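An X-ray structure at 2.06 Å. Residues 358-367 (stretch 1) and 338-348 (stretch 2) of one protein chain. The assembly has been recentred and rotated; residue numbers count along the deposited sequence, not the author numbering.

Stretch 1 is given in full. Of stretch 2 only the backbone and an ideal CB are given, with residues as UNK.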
# COMPACT_ATOMS: atom_id res chain seq x y z
N THR A 358 -14.13 -8.83 19.58
CA THR A 358 -13.34 -7.63 19.53
C THR A 358 -12.02 -8.09 18.93
O THR A 358 -11.35 -8.98 19.48
CB THR A 358 -13.14 -7.05 20.93
OG1 THR A 358 -14.42 -6.64 21.43
CG2 THR A 358 -12.20 -5.85 20.92
N VAL A 359 -11.67 -7.50 17.79
CA VAL A 359 -10.43 -7.86 17.12
C VAL A 359 -9.59 -6.64 16.85
O VAL A 359 -10.07 -5.68 16.20
CB VAL A 359 -10.72 -8.58 15.82
CG1 VAL A 359 -9.41 -9.03 15.14
CG2 VAL A 359 -11.68 -9.78 16.09
N LEU A 360 -8.35 -6.67 17.34
CA LEU A 360 -7.39 -5.59 17.15
C LEU A 360 -6.30 -6.05 16.16
O LEU A 360 -5.79 -7.16 16.27
CB LEU A 360 -6.80 -5.11 18.49
CG LEU A 360 -7.73 -4.54 19.60
CD1 LEU A 360 -6.94 -4.13 20.86
CD2 LEU A 360 -8.54 -3.34 19.10
N ARG A 361 -5.97 -5.22 15.18
CA ARG A 361 -4.84 -5.51 14.25
C ARG A 361 -3.81 -4.39 14.38
O ARG A 361 -4.09 -3.26 14.03
CB ARG A 361 -5.27 -5.67 12.77
CG ARG A 361 -4.09 -6.19 11.88
CD ARG A 361 -4.45 -6.72 10.49
NE ARG A 361 -4.68 -5.66 9.52
CZ ARG A 361 -4.41 -5.73 8.21
NH1 ARG A 361 -3.90 -6.82 7.65
NH2 ARG A 361 -4.65 -4.68 7.45
N ALA A 362 -2.66 -4.71 14.97
CA ALA A 362 -1.56 -3.76 15.11
C ALA A 362 -0.55 -3.96 13.97
O ALA A 362 -0.35 -5.06 13.48
CB ALA A 362 -0.88 -3.88 16.48
N PHE A 363 0.05 -2.86 13.52
CA PHE A 363 1.13 -2.88 12.55
C PHE A 363 2.44 -2.51 13.25
O PHE A 363 2.46 -1.67 14.17
CB PHE A 363 0.87 -1.86 11.44
CG PHE A 363 -0.30 -2.20 10.56
CD1 PHE A 363 -1.59 -2.04 11.00
CD2 PHE A 363 -0.10 -2.66 9.27
CE1 PHE A 363 -2.68 -2.34 10.18
CE2 PHE A 363 -1.19 -2.97 8.43
CZ PHE A 363 -2.45 -2.81 8.88
N VAL A 364 3.52 -3.16 12.82
CA VAL A 364 4.88 -2.91 13.35
C VAL A 364 5.84 -2.80 12.16
O VAL A 364 5.78 -3.63 11.25
CB VAL A 364 5.38 -4.06 14.28
CG1 VAL A 364 6.88 -3.89 14.60
CG2 VAL A 364 4.57 -4.12 15.60
N GLY A 365 6.71 -1.79 12.17
CA GLY A 365 7.71 -1.61 11.14
C GLY A 365 7.65 -0.23 10.51
O GLY A 365 6.59 0.21 10.10
N ARG A 366 8.80 0.45 10.48
CA ARG A 366 8.98 1.76 9.80
C ARG A 366 10.27 1.75 9.00
O ARG A 366 11.15 0.93 9.28
CB ARG A 366 9.10 2.90 10.83
CG ARG A 366 7.96 3.02 11.82
CD ARG A 366 8.26 4.18 12.73
NE ARG A 366 7.20 4.39 13.70
CZ ARG A 366 6.10 5.09 13.47
NH1 ARG A 366 5.90 5.66 12.30
NH2 ARG A 366 5.18 5.20 14.41
N PRO A 367 10.42 2.70 8.07
CA PRO A 367 11.69 2.73 7.34
C PRO A 367 12.85 3.12 8.30
O PRO A 367 12.76 4.10 9.08
CB PRO A 367 11.45 3.81 6.28
CG PRO A 367 10.31 4.63 6.84
CD PRO A 367 9.45 3.67 7.53
N UNK A 338 6.61 3.49 21.67
CA UNK A 338 5.81 2.31 21.30
C UNK A 338 6.46 1.58 20.15
O UNK A 338 7.12 2.19 19.33
CB UNK A 338 4.38 2.71 20.93
N UNK A 339 6.25 0.28 20.10
CA UNK A 339 6.63 -0.53 18.97
C UNK A 339 5.61 -0.46 17.84
O UNK A 339 6.00 -0.48 16.67
CB UNK A 339 6.82 -1.98 19.41
N UNK A 340 4.32 -0.34 18.14
CA UNK A 340 3.31 -0.29 17.09
C UNK A 340 3.20 1.08 16.40
O UNK A 340 3.26 2.12 17.04
CB UNK A 340 1.95 -0.67 17.68
N UNK A 341 3.02 1.06 15.07
CA UNK A 341 2.86 2.28 14.30
C UNK A 341 1.39 2.64 14.08
O UNK A 341 1.07 3.79 13.75
CB UNK A 341 3.57 2.14 12.95
N UNK A 342 0.50 1.65 14.23
CA UNK A 342 -0.95 1.85 14.07
C UNK A 342 -1.65 0.64 14.63
O UNK A 342 -1.02 -0.40 14.81
CB UNK A 342 -1.34 2.07 12.61
N UNK A 343 -2.92 0.79 14.95
CA UNK A 343 -3.78 -0.33 15.36
C UNK A 343 -5.20 -0.07 14.90
O UNK A 343 -5.67 1.07 14.93
CB UNK A 343 -3.74 -0.53 16.88
N UNK A 344 -5.88 -1.13 14.46
CA UNK A 344 -7.26 -1.01 14.00
C UNK A 344 -8.15 -1.95 14.80
O UNK A 344 -7.75 -3.08 15.11
CB UNK A 344 -7.37 -1.31 12.50
N UNK A 345 -9.34 -1.45 15.13
CA UNK A 345 -10.40 -2.25 15.70
C UNK A 345 -11.15 -2.82 14.51
O UNK A 345 -12.12 -2.23 14.03
CB UNK A 345 -11.31 -1.44 16.63
N UNK A 346 -10.63 -3.94 14.01
CA UNK A 346 -11.13 -4.61 12.82
C UNK A 346 -12.65 -4.79 12.86
O UNK A 346 -13.36 -4.57 11.86
CB UNK A 346 -10.45 -5.97 12.66
N UNK A 347 -13.16 -5.23 14.01
CA UNK A 347 -14.61 -5.49 14.12
C UNK A 347 -15.44 -4.20 14.07
O UNK A 347 -16.62 -4.24 13.76
CB UNK A 347 -14.91 -6.24 15.42
N UNK A 348 -14.84 -3.06 14.39
CA UNK A 348 -15.50 -1.75 14.18
C UNK A 348 -15.41 -1.25 12.73
O UNK A 348 -16.31 -0.57 12.26
CB UNK A 348 -14.88 -0.71 15.11

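Strand 342-345 runs antiparallel to strand 358-364, and its successive side chains alternate between the face of Leu360 and Ala362 and the face of Arg361 and Phe363. At position 338 the ideal CB has nothing of stretch 1 within 5.5 Å, and almost any residue would fit; it is Tyr338, whose ring leads away. Position 339 points sideways, its CB 4.9 Å from Val364 CG2, leaving room for small or polar groups; Ser339 occupies it.

The CB at 340 lies 4.4 Å from Ala362 CB and 4.8 Å from Val364 CG2, an apolar setting that suits a branched aliphatic residue. Ile340 places CG2 3.8 Å from Ala362 CB and 4.1 Å from Val364 CG2.

Position 341 points toward stretch 1, and its amide N donates to Phe363 O (2.9 Å). Its CB is 3.8 Å from Arg366 NH2 and 4.6 Å from Gly365 O, so a compact side chain, polar or mixed, would suit. Thr341 serves both needs: CG2 lies over one face of the Arg366 guanidinium and 3.6 Å from Arg366 CG, while OG1 is 2.8 Å from the O of water 2, which donates to Gly365 O.

At 342 the CB is 4.4 Å from Phe363 CD1, and small or medium apolar residues are plausible. Ala342 makes a modest contact there, and its O accepts from Phe363 N (3.0 Å). Position 343 lies on the face carrying Leu360 and Ala362, favouring a small or medium apolar group. Cys343 extends SG to 3.9 Å from Leu360 CB and 4.4 Å from Ala362 CB.

Position 344 shares its face with Arg361, and paired backbone hydrogen bonds join the two residues (344 N to Arg361 O and Arg361 N to 344 O, both 2.8 Å). Beta-branched or polar residues would suit. In Thr344, OG1 shares water 3 with Arg361 NE, each 3.2 Å from the water O.

The CB at 345 is 4.2 Å from Leu360 CD2; a small residue is compatible with this contact, and Ala345 takes the N-cap position before the helix. At 346 the CB points toward stretch 1, near Val359 and 5.2 Å from Arg361 CB, inviting an aliphatic side chain. Ile346 packs CB 4.0 Å from Val359 CG1 and CD1 3.8 Å from Arg361 CB.

Position 347 also points toward stretch 1, its CB 4.2 Å from Val359 N, a donor that calls for an acceptor such as Asp or Asn. Asp347 OD1 accepts from that Val359 N at 2.8 Å, and water 4 links OD2 to Thr358 OG1. Position 348 meets open space on this side, and polar residues would serve; Gln348 makes no contact.

Stretch 2, residues 338-348: YSITACTAIDQ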
# COMPACT_ATOMS: atom_id res chain seq x y z
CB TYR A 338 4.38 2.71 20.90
CG TYR A 338 3.64 3.44 21.97
CD1 TYR A 338 3.03 2.73 23.00
CD2 TYR A 338 3.57 4.81 21.99
CE1 TYR A 338 2.35 3.36 24.01
CE2 TYR A 338 2.90 5.47 23.01
CZ TYR A 338 2.28 4.73 24.01
OH TYR A 338 1.61 5.35 25.04
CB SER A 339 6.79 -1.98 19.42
OG SER A 339 7.79 -2.08 20.43
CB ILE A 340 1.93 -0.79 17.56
CG1 ILE A 340 1.25 0.14 18.58
CG2 ILE A 340 2.05 -2.15 18.17
CD1 ILE A 340 -0.11 -0.45 19.12
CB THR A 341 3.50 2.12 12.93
OG1 THR A 341 2.70 1.23 12.16
CG2 THR A 341 4.98 1.52 13.06
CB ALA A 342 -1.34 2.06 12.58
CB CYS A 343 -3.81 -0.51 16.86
SG CYS A 343 -4.73 -1.99 17.40
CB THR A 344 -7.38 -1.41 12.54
OG1 THR A 344 -6.51 -0.60 11.75
CG2 THR A 344 -8.82 -1.27 12.06
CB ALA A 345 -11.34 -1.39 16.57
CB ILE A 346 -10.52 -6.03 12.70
CG1 ILE A 346 -9.05 -6.00 12.24
CG2 ILE A 346 -11.35 -6.89 11.75
CD1 ILE A 346 -8.67 -4.90 11.30
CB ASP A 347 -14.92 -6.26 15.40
CG ASP A 347 -14.52 -5.49 16.65
OD1 ASP A 347 -13.31 -5.37 16.92
OD2 ASP A 347 -15.43 -4.99 17.33
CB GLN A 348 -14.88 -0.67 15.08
CG GLN A 348 -14.89 -0.97 16.56
CD GLN A 348 -16.27 -1.01 17.11
OE1 GLN A 348 -16.79 -2.09 17.39
NE2 GLN A 348 -16.91 0.16 17.23
O HOH W 1 5.58 3.52 16.54
O HOH W 2 4.08 -0.35 10.31
O HOH W 3 -6.31 -2.90 9.59
O HOH W 4 -15.11 -4.72 19.99
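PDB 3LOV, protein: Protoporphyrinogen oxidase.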